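Local coordinates for cell wall surface anchor family protein (Streptococcus agalactiae serogroup V, PDB 3PF2) that forms, as the major pilin, the repeating shaft subunit of a group B streptococcal pilus, here represented by a calcium-binding C-terminal fragment with Ig-like domains, at residues I65-N73 with I103-T111; T139-G147 with P177-R185. All coordinates share one frame; numbering follows the deposited sequence.

Contact 1. Residues I65-N73 with I103-T111; sequences IKIGSKTLN and IAELLKGMT
K70 and M110 reach across the contact from opposite partners, the lysine chain passing at a slant over the end of the methionine. M110 runs extended beyond CG, which brings its methyl CE up against both K70 CG and I67 O; CE to K70 CG, at 3.3 Å, is tighter than usual. The K70 chain bends at chi2 (-111°) and again near its end, turning NZ onto L106 O at 2.8 Å. This bond lies in the carbonyl plane on a lone pair and joins the strand side chain to the backbone of L106. I67 stands at about a right angle to both M110 and I103. Its two branches divide the work: CG2, anti to the backbone N, meets L107 CD2 at 3.6 Å, whereas CD1 touches I103 CG2. Farther along, L72 lies obliquely to L106, CD2 against CD1 at 3.5 Å. At the hairpin's tip the hydroxyl of S69 turns to D127, and I67 also packs on L132 of the neighbouring strand. The arrangement is that of a 2:2 beta hairpin, its loop G68-S69 in a type II' turn I67-K70, packed against helix 100-106 and the type II turn L107-M110 in an Ig-like pilin domain.

Contact 2. Residues T139-G147 with P177-R185; sequences TINEKAVLG and PEVHTGGKR
I140, L146 and T181 make up most of the apolar part of this buried contact. I140 and V179 lie alongside each other, pointing in opposite directions, and V179 CG2 comes within 3.7 Å of I140 CD1. The other branch of I140, CG2, lies against the methyl CG2 of T181. That methyl sits between the backbone N and the carbonyl carbon (chi1 of OG1 -166°), a setting that turns it to the 139-147 side, while OG1 is hydrogen-bonded to the carbonyl of Y23. L146 crosses T181 obliquely and sets both methyls on one side of the strand: CD2 meets T181 CG2 at 3.7 Å, and CD1 rests on the backbone of G183, where the missing side chain leaves room for it.

Among the polar links, G147 N donates to T181 O at 2.8 Å with a nearly straight N-H (166°). L146 CA adds a C-H...O contact to the same oxygen at 3.5 Å. A water bridges the backbones as well, donating to V145 O and accepting from T181 N at 2.9 Å.

Within each segment, further bonds fix the shape. N141 OD1 takes the N-H of K143 in an Asx turn at the start of the type I turn N141-A144. H180 ND1 donates to the syn lone pair of E178 OE1 at 2.7 Å, and that oxygen lies close to the imidazole plane; NE2 of the same ring is bound to the carbonyl of A256.

I140 and V179 both pack on F29 of strand 29-35 and I150 of strand 150-151, and V179 also reaches L57 of strand 57-67. Beyond the contact, L146 touches Y295 and its N binds D305, so V145 and L146, after the turn, are flanked by strand 178-190 and by loops from later in the chain.

How the contacts relate
After four strands from the N terminus, strand 57-67 enters the hairpin 65-73; strands 78-81 and 90-95 and helix 100-106 follow before contact 1 closes a loop of 29 residues. Strand 132-140 then runs back into contact 2, whose own 29-residue loop carries strands 150-151, 155-159 and 169-171 and ends on strand 178-190. The two loops follow in series, neither enclosing nor crossing the other. Their centres lie 36 Å apart and their nearest atoms about 16 Å, yet adjacent strands 57-67 and 132-140 of one antiparallel sheet connect them. Contact 1 joins that sheet's edge hairpin to a helix; contact 2 joins the end of strand 132-140 to the long strand continuing into the C-terminal part.

Contact 1. Residues I65-N73 with I103-T111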
loop_
_atom_site.group_PDB
_atom_site.type_symbol
_atom_site.label_atom_id
_atom_site.label_comp_id
_atom_site.label_asym_id
_atom_site.label_seq_id
_atom_site.Cartn_x
_atom_site.Cartn_y
_atom_site.Cartn_z
ATOM N N ILE A 65 -15.297 11.309 4.879
ATOM C CA ILE A 65 -14.904 12.495 4.100
ATOM C C ILE A 65 -15.103 13.768 4.920
ATOM O O ILE A 65 -16.192 13.990 5.464
ATOM C CB ILE A 65 -15.639 12.552 2.735
ATOM C CG1 ILE A 65 -15.299 11.305 1.914
ATOM C CG2 ILE A 65 -15.304 13.843 1.964
ATOM C CD1 ILE A 65 -15.853 11.291 0.505
ATOM N N LYS A 66 -14.048 14.589 5.007
ATOM C CA LYS A 66 -14.001 15.758 5.886
ATOM C C LYS A 66 -13.637 17.025 5.141
ATOM O O LYS A 66 -12.818 16.995 4.229
ATOM C CB LYS A 66 -12.946 15.586 6.997
ATOM C CG LYS A 66 -13.036 14.312 7.811
ATOM C CD LYS A 66 -14.264 14.297 8.714
ATOM C CE LYS A 66 -14.280 15.458 9.704
ATOM N NZ LYS A 66 -13.285 15.335 10.801
ATOM N N ILE A 67 -14.261 18.129 5.543
ATOM C CA ILE A 67 -13.744 19.466 5.270
ATOM C C ILE A 67 -13.566 20.161 6.608
ATOM O O ILE A 67 -14.545 20.389 7.336
ATOM C CB ILE A 67 -14.660 20.297 4.341
ATOM C CG1 ILE A 67 -14.841 19.596 2.993
ATOM C CG2 ILE A 67 -14.063 21.678 4.142
ATOM C CD1 ILE A 67 -15.949 20.184 2.119
ATOM N N GLY A 68 -12.317 20.481 6.945
ATOM C CA GLY A 68 -11.989 20.993 8.279
ATOM C C GLY A 68 -12.534 19.983 9.269
ATOM O O GLY A 68 -12.362 18.783 9.079
ATOM N N SER A 69 -13.239 20.466 10.287
ATOM C CA SER A 69 -13.804 19.603 11.326
ATOM C C SER A 69 -15.106 18.944 10.885
ATOM O O SER A 69 -15.670 18.124 11.613
ATOM C CB SER A 69 -14.072 20.418 12.587
ATOM O OG SER A 69 -15.125 21.331 12.346
ATOM N N LYS A 70 -15.596 19.313 9.706
ATOM C CA LYS A 70 -16.931 18.909 9.283
ATOM C C LYS A 70 -16.929 17.636 8.465
ATOM O O LYS A 70 -16.016 17.394 7.666
ATOM C CB LYS A 70 -17.594 20.041 8.498
ATOM C CG LYS A 70 -17.914 21.250 9.345
ATOM C CD LYS A 70 -19.404 21.428 9.516
ATOM C CE LYS A 70 -19.726 22.698 10.304
ATOM N NZ LYS A 70 -19.389 23.971 9.589
ATOM N N THR A 71 -17.972 16.831 8.652
ATOM C CA THR A 71 -18.118 15.572 7.928
ATOM C C THR A 71 -19.137 15.678 6.798
ATOM O O THR A 71 -20.217 16.264 6.976
ATOM C CB THR A 71 -18.551 14.428 8.877
ATOM O OG1 THR A 71 -17.682 14.386 10.019
ATOM C CG2 THR A 71 -18.534 13.101 8.165
ATOM N N LEU A 72 -18.792 15.111 5.643
ATOM C CA LEU A 72 -19.746 14.913 4.556
ATOM C C LEU A 72 -20.270 13.477 4.533
ATOM O O LEU A 72 -19.527 12.531 4.798
ATOM C CB LEU A 72 -19.127 15.284 3.204
ATOM C CG LEU A 72 -18.610 16.709 3.005
ATOM C CD1 LEU A 72 -18.114 16.872 1.575
ATOM C CD2 LEU A 72 -19.656 17.763 3.310
ATOM N N ASN A 73 -21.549 13.317 4.202
ATOM C CA ASN A 73 -22.218 12.022 4.336
ATOM C C ASN A 73 -22.522 11.348 3.011
ATOM O O ASN A 73 -23.027 11.976 2.085
ATOM C CB ASN A 73 -23.498 12.179 5.158
ATOM C CG ASN A 73 -23.284 13.013 6.403
ATOM O OD1 ASN A 73 -24.002 13.983 6.642
ATOM N ND2 ASN A 73 -22.273 12.655 7.197
ATOM N N ILE A 103 -22.984 22.332 0.832
ATOM C CA ILE A 103 -21.575 22.062 1.158
ATOM C C ILE A 103 -20.834 23.383 1.360
ATOM O O ILE A 103 -20.049 23.525 2.302
ATOM C CB ILE A 103 -20.881 21.156 0.095
ATOM C CG1 ILE A 103 -21.587 19.794 0.006
ATOM C CG2 ILE A 103 -19.397 20.963 0.438
ATOM C CD1 ILE A 103 -21.326 19.002 -1.278
ATOM N N ALA A 104 -21.112 24.355 0.492
ATOM C CA ALA A 104 -20.551 25.702 0.617
ATOM C C ALA A 104 -20.887 26.364 1.957
ATOM O O ALA A 104 -20.051 27.079 2.527
ATOM C CB ALA A 104 -21.010 26.586 -0.543
ATOM N N GLU A 105 -22.105 26.128 2.453
ATOM C CA GLU A 105 -22.536 26.692 3.742
ATOM C C GLU A 105 -21.744 26.151 4.927
ATOM O O GLU A 105 -21.479 26.882 5.881
ATOM C CB GLU A 105 -24.036 26.485 3.984
ATOM C CG GLU A 105 -24.911 27.664 3.562
ATOM C CD GLU A 105 -24.456 28.998 4.147
ATOM O OE1 GLU A 105 -24.320 29.117 5.390
ATOM O OE2 GLU A 105 -24.237 29.937 3.352
ATOM N N LEU A 106 -21.370 24.877 4.851
ATOM C CA LEU A 106 -20.530 24.242 5.872
ATOM C C LEU A 106 -19.174 24.938 6.042
ATOM O O LEU A 106 -18.573 24.886 7.122
ATOM C CB LEU A 106 -20.322 22.762 5.554
ATOM C CG LEU A 106 -21.557 21.870 5.438
ATOM C CD1 LEU A 106 -21.153 20.465 5.036
ATOM C CD2 LEU A 106 -22.373 21.851 6.734
ATOM N N LEU A 107 -18.712 25.600 4.982
ATOM C CA LEU A 107 -17.421 26.291 4.992
ATOM C C LEU A 107 -17.411 27.582 5.811
ATOM O O LEU A 107 -16.345 28.128 6.102
ATOM C CB LEU A 107 -16.968 26.601 3.559
ATOM C CG LEU A 107 -17.022 25.509 2.488
ATOM C CD1 LEU A 107 -16.772 26.118 1.116
ATOM C CD2 LEU A 107 -16.027 24.388 2.774
ATOM N N LYS A 108 -18.592 28.075 6.174
ATOM C CA LYS A 108 -18.693 29.360 6.852
ATOM C C LYS A 108 -17.957 29.338 8.191
ATOM O O LYS A 108 -18.164 28.447 9.020
ATOM C CB LYS A 108 -20.162 29.768 7.024
ATOM C CG LYS A 108 -20.845 30.210 5.718
ATOM C CD LYS A 108 -20.742 31.714 5.477
ATOM C CE LYS A 108 -21.537 32.514 6.521
ATOM N NZ LYS A 108 -21.766 33.931 6.106
ATOM N N GLY A 109 -17.072 30.312 8.369
ATOM C CA GLY A 109 -16.236 30.385 9.552
ATOM C C GLY A 109 -14.892 29.684 9.391
ATOM O O GLY A 109 -13.990 29.891 10.202
ATOM N N MET A 110 -14.762 28.858 8.355
ATOM C CA MET A 110 -13.511 28.147 8.092
ATOM C C MET A 110 -12.512 29.013 7.343
ATOM O O MET A 110 -12.898 29.908 6.585
ATOM C CB MET A 110 -13.768 26.883 7.277
ATOM C CG MET A 110 -14.313 25.718 8.075
ATOM S SD MET A 110 -14.506 24.243 7.061
ATOM C CE MET A 110 -15.657 23.352 8.094
ATOM N N THR A 111 -11.223 28.741 7.556
ATOM C CA THR A 111 -10.164 29.331 6.754
ATOM C C THR A 111 -9.677 28.237 5.807
ATOM O O THR A 111 -9.267 27.164 6.243
ATOM C CB THR A 111 -9.033 29.898 7.620
ATOM O OG1 THR A 111 -9.556 30.958 8.439
ATOM C CG2 THR A 111 -7.894 30.451 6.754
#

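Contact 2. Residues T139-G147 with P177-R185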
loop_
_atom_site.group_PDB
_atom_site.type_symbol
_atom_site.label_atom_id
_atom_site.label_comp_id
_atom_site.label_asym_id
_atom_site.label_seq_id
_atom_site.Cartn_x
_atom_site.Cartn_y
_atom_site.Cartn_z
ATOM N N THR A 139 -5.107 -2.135 0.084
ATOM C CA THR A 139 -4.011 -3.062 0.418
ATOM C C THR A 139 -3.099 -3.196 -0.793
ATOM O O THR A 139 -3.506 -2.903 -1.913
ATOM C CB THR A 139 -4.514 -4.474 0.795
ATOM O OG1 THR A 139 -5.224 -5.047 -0.317
ATOM C CG2 THR A 139 -5.424 -4.439 2.018
ATOM N N ILE A 140 -1.854 -3.612 -0.567
ATOM C CA ILE A 140 -0.997 -4.054 -1.652
ATOM C C ILE A 140 -1.336 -5.531 -1.890
ATOM O O ILE A 140 -1.502 -6.280 -0.932
ATOM C CB ILE A 140 0.500 -3.942 -1.272
ATOM C CG1 ILE A 140 0.879 -2.485 -0.946
ATOM C CG2 ILE A 140 1.398 -4.499 -2.392
ATOM C CD1 ILE A 140 2.326 -2.273 -0.424
ATOM N N ASN A 141 -1.446 -5.946 -3.148
ATOM C CA ASN A 141 -1.776 -7.344 -3.443
ATOM C C ASN A 141 -0.642 -8.108 -4.130
ATOM O O ASN A 141 0.459 -7.579 -4.313
ATOM C CB ASN A 141 -3.078 -7.433 -4.251
ATOM C CG ASN A 141 -2.967 -6.770 -5.597
ATOM O OD1 ASN A 141 -2.007 -7.002 -6.319
ATOM N ND2 ASN A 141 -3.958 -5.945 -5.953
ATOM N N GLU A 142 -0.929 -9.353 -4.503
ATOM C CA GLU A 142 0.045 -10.255 -5.114
ATOM C C GLU A 142 0.567 -9.809 -6.482
ATOM O O GLU A 142 1.520 -10.382 -6.998
ATOM C CB GLU A 142 -0.548 -11.680 -5.181
ATOM C CG GLU A 142 -1.556 -11.950 -6.312
ATOM C CD GLU A 142 -2.934 -11.336 -6.083
ATOM O OE1 GLU A 142 -3.252 -10.917 -4.949
ATOM O OE2 GLU A 142 -3.721 -11.264 -7.063
ATOM N N LYS A 143 -0.052 -8.795 -7.076
ATOM C CA LYS A 143 0.390 -8.306 -8.376
ATOM C C LYS A 143 1.523 -7.278 -8.268
ATOM O O LYS A 143 2.114 -6.889 -9.272
ATOM C CB LYS A 143 -0.797 -7.741 -9.167
ATOM C CG LYS A 143 -1.854 -8.800 -9.504
ATOM C CD LYS A 143 -2.847 -8.252 -10.530
ATOM C CE LYS A 143 -3.871 -9.300 -10.957
ATOM N NZ LYS A 143 -5.140 -9.191 -10.169
ATOM N N ALA A 144 1.834 -6.852 -7.048
ATOM C CA ALA A 144 2.936 -5.921 -6.826
ATOM C C ALA A 144 4.258 -6.512 -7.299
ATOM O O ALA A 144 4.463 -7.742 -7.243
ATOM C CB ALA A 144 3.029 -5.567 -5.342
ATOM N N VAL A 145 5.160 -5.652 -7.766
ATOM C CA VAL A 145 6.544 -6.081 -7.994
ATOM C C VAL A 145 7.285 -5.821 -6.696
ATOM O O VAL A 145 7.205 -4.717 -6.158
ATOM C CB VAL A 145 7.214 -5.322 -9.161
ATOM C CG1 VAL A 145 8.698 -5.712 -9.289
ATOM C CG2 VAL A 145 6.526 -5.653 -10.458
ATOM N N LEU A 146 7.981 -6.836 -6.181
ATOM C CA LEU A 146 8.657 -6.689 -4.893
ATOM C C LEU A 146 9.828 -5.700 -4.982
ATOM O O LEU A 146 10.696 -5.830 -5.847
ATOM C CB LEU A 146 9.080 -8.055 -4.338
ATOM C CG LEU A 146 7.942 -9.072 -4.154
ATOM C CD1 LEU A 146 8.459 -10.309 -3.443
ATOM C CD2 LEU A 146 6.744 -8.493 -3.368
ATOM N N GLY A 147 9.810 -4.702 -4.096
ATOM C CA GLY A 147 10.813 -3.637 -4.057
ATOM C C GLY A 147 10.508 -2.468 -4.971
ATOM O O GLY A 147 11.294 -1.516 -5.047
ATOM N N PRO A 177 2.229 10.032 -4.292
ATOM C CA PRO A 177 2.728 9.164 -3.210
ATOM C C PRO A 177 2.889 7.727 -3.685
ATOM O O PRO A 177 2.378 7.363 -4.746
ATOM C CB PRO A 177 1.624 9.263 -2.150
ATOM C CG PRO A 177 0.357 9.494 -2.958
ATOM C CD PRO A 177 0.795 10.345 -4.151
ATOM N N GLU A 178 3.593 6.891 -2.910
ATOM C CA GLU A 178 3.801 5.493 -3.307
ATOM C C GLU A 178 3.934 4.579 -2.106
ATOM O O GLU A 178 4.324 5.023 -1.010
ATOM C CB GLU A 178 5.046 5.331 -4.203
ATOM C CG GLU A 178 6.377 5.754 -3.555
ATOM C CD GLU A 178 6.990 4.708 -2.621
ATOM O OE1 GLU A 178 6.798 3.491 -2.845
ATOM O OE2 GLU A 178 7.690 5.100 -1.651
ATOM N N VAL A 179 3.607 3.312 -2.331
ATOM C CA VAL A 179 3.872 2.267 -1.344
ATOM C C VAL A 179 4.706 1.151 -1.940
ATOM O O VAL A 179 4.819 1.000 -3.170
ATOM C CB VAL A 179 2.573 1.685 -0.734
ATOM C CG1 VAL A 179 1.819 2.750 0.036
ATOM C CG2 VAL A 179 1.681 1.043 -1.835
ATOM N N HIS A 180 5.271 0.318 -1.073
ATOM C CA HIS A 180 6.114 -0.775 -1.562
ATOM C C HIS A 180 6.087 -1.909 -0.565
ATOM O O HIS A 180 5.851 -1.679 0.627
ATOM C CB HIS A 180 7.552 -0.286 -1.741
ATOM C CG HIS A 180 7.981 0.652 -0.661
ATOM N ND1 HIS A 180 7.854 2.023 -0.779
ATOM C CD2 HIS A 180 8.464 0.421 0.584
ATOM C CE1 HIS A 180 8.266 2.594 0.335
ATOM N NE2 HIS A 180 8.624 1.647 1.188
ATOM N N THR A 181 6.370 -3.107 -1.074
ATOM C CA THR A 181 6.472 -4.332 -0.282
ATOM C C THR A 181 7.642 -5.126 -0.852
ATOM O O THR A 181 8.019 -4.901 -1.988
ATOM C CB THR A 181 5.136 -5.142 -0.332
ATOM O OG1 THR A 181 5.138 -6.150 0.686
ATOM C CG2 THR A 181 4.868 -5.784 -1.698
ATOM N N GLY A 182 8.207 -6.048 -0.062
ATOM C CA GLY A 182 9.415 -6.771 -0.458
ATOM C C GLY A 182 9.343 -8.269 -0.240
ATOM O O GLY A 182 8.316 -8.799 0.173
ATOM N N GLY A 183 10.453 -8.951 -0.504
ATOM C CA GLY A 183 10.522 -10.399 -0.358
ATOM C C GLY A 183 11.937 -10.866 -0.095
ATOM O O GLY A 183 12.880 -10.066 -0.090
ATOM N N LYS A 184 12.090 -12.164 0.126
ATOM C CA LYS A 184 13.419 -12.733 0.334
ATOM C C LYS A 184 13.484 -14.146 -0.214
ATOM O O LYS A 184 12.493 -14.869 -0.186
ATOM C CB LYS A 184 13.790 -12.722 1.823
ATOM C CG LYS A 184 15.233 -13.160 2.092
ATOM C CD LYS A 184 16.286 -12.093 1.679
ATOM C CE LYS A 184 17.693 -12.667 1.919
ATOM N NZ LYS A 184 18.740 -11.812 1.304
ATOM N N ARG A 185 14.659 -14.527 -0.710
ATOM C CA ARG A 185 14.908 -15.874 -1.232
ATOM C C ARG A 185 15.924 -16.556 -0.328
ATOM O O ARG A 185 16.806 -15.903 0.211
ATOM C CB ARG A 185 15.456 -15.788 -2.663
ATOM C CG ARG A 185 14.461 -15.106 -3.625
ATOM C CD ARG A 185 14.970 -15.052 -5.067
ATOM N NE ARG A 185 14.931 -16.378 -5.690
ATOM C CZ ARG A 185 15.940 -16.944 -6.343
ATOM N NH1 ARG A 185 17.095 -16.311 -6.511
ATOM N NH2 ARG A 185 15.787 -18.159 -6.860
HETATM O O HOH W 1 6.377 -3.101 -3.972
#